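Local coordinates for alpha-rhamnosidase (Dictyoglomus thermophilum, PDB 6I60), which probably hydrolyses terminal non-reducing alpha-L-rhamnose residues from alpha-L-rhamnosides, including rhamnosylated flavonoids, at residues R308-G313 with I418-G423; E426-F431 with E454-H459; K153-E158 with T289-I294. All blocks are in the same frame, centred on the assembly; numbering follows the deposited sequence.

Contact 1: R308-G313 with I418-G423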
# COMPACT_ATOMS: atom_id res chain seq x y z
N ARG A 308 27.35 -6.03 -25.66
CA ARG A 308 28.53 -5.66 -26.42
C ARG A 308 28.99 -4.24 -26.07
O ARG A 308 30.20 -3.97 -26.06
CB ARG A 308 28.27 -5.79 -27.91
CG ARG A 308 27.90 -7.21 -28.35
CD ARG A 308 27.31 -7.22 -29.75
NE ARG A 308 26.26 -6.22 -29.91
CZ ARG A 308 25.71 -5.90 -31.08
NH1 ARG A 308 26.11 -6.50 -32.19
NH2 ARG A 308 24.76 -4.97 -31.13
N LYS A 309 28.06 -3.34 -25.79
CA LYS A 309 28.37 -1.96 -25.41
C LYS A 309 28.52 -1.79 -23.90
O LYS A 309 28.14 -0.76 -23.34
CB LYS A 309 27.30 -1.02 -25.95
CG LYS A 309 26.98 -1.21 -27.42
CD LYS A 309 26.07 -0.10 -27.93
CE LYS A 309 25.55 -0.40 -29.33
NZ LYS A 309 24.19 -1.03 -29.30
N GLU A 310 29.08 -2.79 -23.22
CA GLU A 310 29.20 -2.78 -21.76
C GLU A 310 30.62 -2.36 -21.39
O GLU A 310 31.57 -3.12 -21.60
CB GLU A 310 28.86 -4.15 -21.18
CG GLU A 310 29.09 -4.25 -19.69
CD GLU A 310 28.37 -5.43 -19.08
OE1 GLU A 310 27.19 -5.66 -19.42
OE2 GLU A 310 28.99 -6.14 -18.25
N ILE A 311 30.75 -1.16 -20.82
CA ILE A 311 32.05 -0.66 -20.38
C ILE A 311 32.50 -1.48 -19.17
O ILE A 311 32.00 -1.29 -18.06
CB ILE A 311 31.98 0.84 -20.04
CG1 ILE A 311 31.59 1.65 -21.27
CG2 ILE A 311 33.32 1.32 -19.48
CD1 ILE A 311 30.17 2.14 -21.26
N LYS A 312 33.44 -2.39 -19.40
CA LYS A 312 33.91 -3.25 -18.32
C LYS A 312 34.75 -2.45 -17.33
O LYS A 312 35.67 -1.73 -17.72
CB LYS A 312 34.74 -4.41 -18.89
CG LYS A 312 34.11 -5.09 -20.09
CD LYS A 312 34.46 -6.57 -20.12
CE LYS A 312 35.61 -6.85 -21.07
NZ LYS A 312 35.18 -6.83 -22.50
N GLY A 313 34.41 -2.56 -16.05
CA GLY A 313 35.19 -1.90 -15.03
C GLY A 313 34.94 -0.42 -14.87
O GLY A 313 35.86 0.32 -14.50
N ILE A 418 21.23 -8.66 -25.64
CA ILE A 418 22.18 -9.08 -26.66
C ILE A 418 23.41 -9.64 -25.95
O ILE A 418 24.06 -8.94 -25.17
CB ILE A 418 22.56 -7.91 -27.59
CG1 ILE A 418 21.31 -7.38 -28.30
CG2 ILE A 418 23.59 -8.36 -28.61
CD1 ILE A 418 21.09 -5.90 -28.10
N THR A 419 23.72 -10.90 -26.24
CA THR A 419 24.75 -11.61 -25.49
C THR A 419 26.14 -11.07 -25.81
O THR A 419 26.38 -10.42 -26.83
CB THR A 419 24.69 -13.11 -25.80
OG1 THR A 419 25.17 -13.34 -27.13
CG2 THR A 419 23.26 -13.62 -25.69
N LYS A 420 27.08 -11.37 -24.91
CA LYS A 420 28.48 -11.02 -25.09
C LYS A 420 29.34 -12.20 -25.52
O LYS A 420 30.42 -11.99 -26.09
CB LYS A 420 29.07 -10.43 -23.81
CG LYS A 420 28.07 -9.62 -22.99
CD LYS A 420 28.31 -9.81 -21.50
CE LYS A 420 27.68 -8.68 -20.70
NZ LYS A 420 28.38 -8.47 -19.41
N GLY A 421 28.90 -13.43 -25.25
CA GLY A 421 29.63 -14.62 -25.65
C GLY A 421 30.72 -15.05 -24.69
O GLY A 421 31.79 -15.48 -25.12
N GLU A 422 30.46 -14.94 -23.39
CA GLU A 422 31.43 -15.27 -22.36
C GLU A 422 31.20 -16.65 -21.77
O GLU A 422 31.71 -16.95 -20.68
CB GLU A 422 31.41 -14.21 -21.26
CG GLU A 422 31.21 -12.79 -21.77
CD GLU A 422 31.99 -11.77 -20.96
OE1 GLU A 422 32.83 -11.05 -21.56
OE2 GLU A 422 31.77 -11.69 -19.73
N GLY A 423 30.43 -17.51 -22.45
CA GLY A 423 30.13 -18.84 -22.00
C GLY A 423 29.00 -18.93 -20.99
O GLY A 423 28.29 -19.94 -20.95

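Contact 2: E426-F431 with E454-H459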
# COMPACT_ATOMS: atom_id res chain seq x y z
N GLU A 426 24.09 -13.67 -17.29
CA GLU A 426 22.80 -13.49 -16.63
C GLU A 426 22.30 -12.07 -16.89
O GLU A 426 23.10 -11.14 -17.01
CB GLU A 426 22.89 -13.74 -15.12
CG GLU A 426 23.30 -15.15 -14.74
CD GLU A 426 23.37 -15.35 -13.24
OE1 GLU A 426 23.85 -16.41 -12.80
OE2 GLU A 426 22.93 -14.44 -12.51
N TYR A 427 20.98 -11.92 -16.97
CA TYR A 427 20.40 -10.61 -17.22
C TYR A 427 19.06 -10.48 -16.51
O TYR A 427 18.23 -11.39 -16.56
CB TYR A 427 20.21 -10.37 -18.72
CG TYR A 427 19.23 -9.25 -19.01
CD1 TYR A 427 19.55 -7.93 -18.70
CD2 TYR A 427 17.99 -9.51 -19.58
CE1 TYR A 427 18.66 -6.91 -18.95
CE2 TYR A 427 17.10 -8.49 -19.84
CZ TYR A 427 17.44 -7.19 -19.53
OH TYR A 427 16.56 -6.16 -19.78
N GLU A 428 18.87 -9.35 -15.83
CA GLU A 428 17.59 -8.92 -15.31
C GLU A 428 17.37 -7.45 -15.67
O GLU A 428 18.32 -6.66 -15.61
CB GLU A 428 17.49 -9.08 -13.78
CG GLU A 428 18.37 -10.16 -13.18
CD GLU A 428 18.28 -10.20 -11.66
OE1 GLU A 428 19.31 -10.48 -11.00
OE2 GLU A 428 17.18 -9.95 -11.12
N PRO A 429 16.16 -7.07 -16.05
CA PRO A 429 15.88 -5.66 -16.29
C PRO A 429 15.93 -4.86 -14.99
O PRO A 429 15.61 -5.36 -13.91
CB PRO A 429 14.46 -5.66 -16.89
CG PRO A 429 14.22 -7.08 -17.31
CD PRO A 429 15.01 -7.93 -16.37
N ARG A 430 16.33 -3.60 -15.12
CA ARG A 430 16.51 -2.72 -13.97
C ARG A 430 15.66 -1.46 -14.00
O ARG A 430 15.50 -0.82 -12.95
CB ARG A 430 17.98 -2.30 -13.84
CG ARG A 430 18.60 -1.88 -15.15
CD ARG A 430 19.89 -1.10 -14.96
NE ARG A 430 20.97 -1.92 -14.42
CZ ARG A 430 21.53 -2.96 -15.04
NH1 ARG A 430 21.12 -3.34 -16.24
NH2 ARG A 430 22.52 -3.62 -14.45
N PHE A 431 15.10 -1.09 -15.15
CA PHE A 431 14.36 0.15 -15.30
C PHE A 431 12.95 -0.09 -15.84
O PHE A 431 12.40 0.75 -16.56
CB PHE A 431 15.11 1.13 -16.20
CG PHE A 431 16.40 1.63 -15.61
CD1 PHE A 431 16.45 2.04 -14.29
CD2 PHE A 431 17.55 1.70 -16.38
CE1 PHE A 431 17.64 2.50 -13.74
CE2 PHE A 431 18.74 2.16 -15.83
CZ PHE A 431 18.78 2.56 -14.51
N GLU A 454 14.26 -17.38 -13.92
CA GLU A 454 14.02 -17.09 -12.51
C GLU A 454 13.14 -15.85 -12.42
O GLU A 454 13.57 -14.75 -12.78
CB GLU A 454 15.34 -16.87 -11.76
CG GLU A 454 15.81 -18.07 -10.96
CD GLU A 454 17.19 -17.88 -10.38
OE1 GLU A 454 17.42 -16.83 -9.73
OE2 GLU A 454 18.05 -18.76 -10.56
N GLY A 455 11.91 -16.03 -11.94
CA GLY A 455 11.00 -14.91 -11.79
C GLY A 455 11.33 -14.10 -10.54
O GLY A 455 11.60 -14.64 -9.47
N LYS A 456 11.30 -12.78 -10.70
CA LYS A 456 11.57 -11.85 -9.61
C LYS A 456 10.28 -11.09 -9.28
O LYS A 456 9.78 -10.33 -10.11
CB LYS A 456 12.70 -10.89 -9.98
CG LYS A 456 14.04 -11.57 -10.21
CD LYS A 456 14.52 -12.30 -8.96
CE LYS A 456 15.93 -12.85 -9.14
NZ LYS A 456 16.96 -11.88 -8.70
N VAL A 457 9.76 -11.32 -8.08
CA VAL A 457 8.57 -10.61 -7.61
C VAL A 457 9.01 -9.24 -7.11
O VAL A 457 9.84 -9.14 -6.20
CB VAL A 457 7.84 -11.40 -6.52
CG1 VAL A 457 6.58 -10.68 -6.10
CG2 VAL A 457 7.52 -12.80 -7.01
N VAL A 458 8.46 -8.18 -7.70
CA VAL A 458 8.91 -6.82 -7.45
C VAL A 458 7.70 -5.96 -7.12
O VAL A 458 6.78 -5.84 -7.94
CB VAL A 458 9.67 -6.24 -8.65
CG1 VAL A 458 9.88 -4.74 -8.47
CG2 VAL A 458 11.00 -6.96 -8.83
N HIS A 459 7.70 -5.35 -5.93
CA HIS A 459 6.66 -4.43 -5.50
C HIS A 459 7.12 -3.78 -4.20
O HIS A 459 8.21 -4.06 -3.69
CB HIS A 459 5.31 -5.13 -5.32
CG HIS A 459 5.36 -6.30 -4.38
ND1 HIS A 459 5.46 -7.60 -4.83
CD2 HIS A 459 5.32 -6.37 -3.03
CE1 HIS A 459 5.48 -8.42 -3.79
NE2 HIS A 459 5.40 -7.70 -2.69

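Contact 3: K153-E158 with T289-I294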
# COMPACT_ATOMS: atom_id res chain seq x y z
N LYS A 153 24.56 16.21 -22.08
CA LYS A 153 24.11 17.28 -22.96
C LYS A 153 23.47 16.76 -24.24
O LYS A 153 22.52 17.37 -24.74
CB LYS A 153 25.29 18.20 -23.30
CG LYS A 153 25.07 19.13 -24.49
CD LYS A 153 26.32 19.95 -24.79
CE LYS A 153 27.60 19.18 -24.46
NZ LYS A 153 28.82 20.01 -24.62
N GLU A 154 23.95 15.63 -24.77
CA GLU A 154 23.40 15.10 -26.02
C GLU A 154 22.01 14.51 -25.80
O GLU A 154 21.03 14.97 -26.40
CB GLU A 154 24.36 14.04 -26.60
CG GLU A 154 23.69 12.96 -27.44
CD GLU A 154 23.42 13.39 -28.87
OE1 GLU A 154 22.41 12.93 -29.45
OE2 GLU A 154 24.21 14.19 -29.41
N HIS A 155 21.91 13.50 -24.93
CA HIS A 155 20.65 12.83 -24.62
C HIS A 155 19.97 12.25 -25.86
O HIS A 155 19.14 12.91 -26.49
CB HIS A 155 19.69 13.78 -23.91
CG HIS A 155 19.58 13.53 -22.44
ND1 HIS A 155 19.31 12.28 -21.91
CD2 HIS A 155 19.71 14.36 -21.38
CE1 HIS A 155 19.28 12.36 -20.59
NE2 HIS A 155 19.52 13.61 -20.24
N LYS A 156 20.32 11.02 -26.22
CA LYS A 156 19.62 10.32 -27.29
C LYS A 156 18.34 9.68 -26.74
O LYS A 156 18.34 9.09 -25.66
CB LYS A 156 20.52 9.26 -27.93
CG LYS A 156 19.95 8.54 -29.18
CD LYS A 156 18.93 9.37 -29.96
CE LYS A 156 19.00 9.13 -31.46
NZ LYS A 156 18.45 7.79 -31.83
N TYR A 157 17.26 9.82 -27.50
CA TYR A 157 15.95 9.29 -27.13
C TYR A 157 15.29 8.71 -28.37
O TYR A 157 15.74 8.92 -29.51
CB TYR A 157 15.07 10.38 -26.52
CG TYR A 157 14.88 11.57 -27.43
CD1 TYR A 157 15.85 12.57 -27.51
CD2 TYR A 157 13.75 11.70 -28.22
CE1 TYR A 157 15.69 13.65 -28.34
CE2 TYR A 157 13.58 12.79 -29.05
CZ TYR A 157 14.55 13.76 -29.11
OH TYR A 157 14.39 14.84 -29.94
N GLU A 158 14.20 7.98 -28.15
CA GLU A 158 13.33 7.50 -29.22
C GLU A 158 11.90 7.88 -28.88
O GLU A 158 11.50 7.86 -27.71
CB GLU A 158 13.44 5.98 -29.40
CG GLU A 158 14.14 5.55 -30.68
CD GLU A 158 14.04 4.06 -30.94
OE1 GLU A 158 15.06 3.45 -31.33
OE2 GLU A 158 12.94 3.49 -30.75
N THR A 289 30.64 11.17 -17.82
CA THR A 289 29.39 10.55 -18.19
C THR A 289 29.52 9.90 -19.57
O THR A 289 30.34 10.32 -20.39
CB THR A 289 28.23 11.56 -18.19
OG1 THR A 289 27.00 10.88 -18.43
CG2 THR A 289 28.45 12.63 -19.25
N THR A 290 28.70 8.88 -19.80
CA THR A 290 28.74 8.12 -21.04
C THR A 290 27.47 7.27 -21.14
O THR A 290 26.68 7.19 -20.20
CB THR A 290 29.97 7.21 -21.11
OG1 THR A 290 29.81 6.27 -22.18
CG2 THR A 290 30.13 6.46 -19.81
N TYR A 291 27.30 6.64 -22.30
CA TYR A 291 26.23 5.67 -22.51
C TYR A 291 26.80 4.27 -22.37
O TYR A 291 27.94 4.00 -22.78
CB TYR A 291 25.60 5.85 -23.90
CG TYR A 291 24.51 6.90 -23.94
CD1 TYR A 291 23.75 7.19 -22.82
CD2 TYR A 291 24.25 7.61 -25.11
CE1 TYR A 291 22.76 8.16 -22.85
CE2 TYR A 291 23.26 8.57 -25.15
CZ TYR A 291 22.52 8.84 -24.02
OH TYR A 291 21.53 9.80 -24.07
N GLY A 292 26.01 3.37 -21.80
CA GLY A 292 26.47 2.03 -21.53
C GLY A 292 25.71 0.97 -22.29
O GLY A 292 25.29 1.15 -23.43
N PRO A 293 25.52 -0.19 -21.65
CA PRO A 293 24.82 -1.29 -22.33
C PRO A 293 23.33 -1.04 -22.51
O PRO A 293 22.77 -1.46 -23.53
CB PRO A 293 25.08 -2.49 -21.41
CG PRO A 293 25.34 -1.90 -20.07
CD PRO A 293 26.02 -0.58 -20.32
N ILE A 294 22.67 -0.37 -21.57
CA ILE A 294 21.23 -0.17 -21.64
C ILE A 294 20.92 0.94 -22.63
O ILE A 294 21.44 2.05 -22.52
CB ILE A 294 20.65 0.14 -20.25
CG1 ILE A 294 20.84 -1.05 -19.31
CG2 ILE A 294 19.17 0.48 -20.36
CD1 ILE A 294 21.79 -0.77 -18.18

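Contact 1: R308-G313 with I418-G423
Glu-310 and Lys-420 reach for each other between two surface loops and close a salt bridge, with Lys-420 NZ 2.7 Å from Glu-310 OE2. The two side chains cross obliquely. The ammonium does not lie in the carboxylate plane: it meets OE2 from above, 49° out of it, so Lys-420 NZ lies well off the plane, bonded to OE2 and with Glu-310 OE1 close by at 3.1 Å. Glu-310 gets there with CG anti to the backbone N (chi1 174°) and an extended chain beyond, whereas Lys-420 bends at chi2 before its outer part runs across the gap.

The second meeting is van der Waals packing of a methyl against a charged, flat group. Ile-418 turns its CG2 methyl, the branch anti to the backbone N, over one face of the Arg-308 guanidinium, 3.7 Å from Arg-308 NE. The charge of that group is answered elsewhere, since Arg-308 NH2 makes a salt bridge with Asp-306, which also takes Lys-309 NZ; Ile-418 therefore covers a guanidinium already held from the end of the strand that leads into its loop. Nearer the backbone, Arg-308 CG lies 3.9 Å from Thr-419 O.

Lys-312 NZ and Glu-422 OE1 are 4.9 Å apart, not in contact but probably attractive. The loop carrying Lys-420 is itself fastened by Glu-425, whose carboxylate accepts hydrogen bonds from the backbone N atoms of Lys-420, Gly-421 and Glu-422.

Both loops leave neighbouring parallel strands, 302-306 and 414-418, at the same end. A salt bridge beside a methyl-covered guanidinium thus ties the exits of a strand pair that joins the N-terminal rhamnosidase domain to the concanavalin-like domain.

Contact 2: E426-F431 with E454-H459
Glu-428 and Lys-456 form a salt bridge, with a hydrogen bond donated by Lys-456 NZ, across the surface of an antiparallel four-stranded sheet in the concanavalin-like domain. Their segments are not adjacent in it: strand 375-380 runs between 425-427 and 453-458, and the nearest CA atoms, those of Glu-428 and Lys-456, are 8.8 Å apart. The bridge therefore spans the middle strand.

Along the second segment, Glu-454 comes first. Its carboxylate is engaged by the middle strand, in salt bridges to Lys-377 and Lys-379, and Glu-454 OE1 stays 6.7 Å from Glu-428 OE1; the lysines probably ease the repulsion between these like charges. Gly-455 then pairs through its backbone with Ile-351 of the other neighbouring strand.

Lys-456 carries the contact. Its backbone bonds with Trp-375, while its side chain, bent at chi2 (-60°) and again at chi4, folds round the end of Glu-428, the two chains crossing at about a right angle. Lys-456 CG is 3.6 Å from Glu-428 OE2, and the chain curls on until its ammonium reaches the same oxygen.

Beyond it, Val-457 lies against Thr-348, Val-458 against Trp-375 and Ile-345, and at His-459 the chain turns a corner.

Glu-428 OE2 also takes a weak hydrogen bond from Trp-375 NE1. Lys-456 NZ meets Glu-428 OE2 at 3.1 Å, from above the carboxylate plane and 36° out of it.

Contact 3: K153-E158 with T289-I294
His-155 and Tyr-291 mark the nearest approach of the two backbones, yet their CA atoms are 9.3 Å apart, too far for strand pairing. Segment 153-158 is a loop that enters strand 157-160, with a positive phi of 57° at His-155; segment 289-294 begins on strand 288-298 and continues as a loop through Gly-292 and Pro-293.

The Tyr-291 side chain bridges the gap. Its CG is anti to the carbonyl carbon (chi1 -85°), and the ring projects its hydroxyl at the loop backbone, where Lys-156 N donates a hydrogen bond to Tyr-291 OH at 2.8 Å. The amide lies at the ring edge, in its plane, and the bond is noticeably bent, with an N-H...O angle of 142°. Lys-156 CB sits 4.0 Å from Tyr-291 CE2. The His-155 ring stacks on Phe-262, with His-155 ND1 4.0 Å from Tyr-291 OH, and its chain crosses that of Tyr-291 at about a right angle. Around the tyrosine, Lys-152 makes a cation-pi contact and Tyr-175 brings up a second ring. A phenylalanine in place of Tyr-291 would probably leave the Lys-156 amide without this acceptor and the loop less firmly tied.

A side-chain-to-backbone hydrogen bond thus pins the loop before strand 157-160 to strand 288-298, two strands that both pair antiparallel with 171-184 in the beta-sheet part to which the rhamnosidase N-terminal domain belongs.

Along the chain the contacts come in series: contact 3 closes before contact 1 opens, and contact 1 before contact 2. Their centres lie about 17 Å (1 and 3), 19 Å (1 and 2) and 22 Å (2 and 3) apart, on the same side of the chain's centre. Strand 288-298 of contact 3 pairs with 302-306, which leads into contact 1 and lies parallel to 414-418; the chain then passes from residues 418-423 into 426-431 of contact 2. Ile-311 packs on Tyr-291 and Gly-292, and Arg-430 on Ile-294. Contact 1 joins the N-terminal and concanavalin-like domains, contact 3 lies on the N-terminal side and contact 2 within the concanavalin-like domain, nearest the chain's centre (about 21 Å between centres).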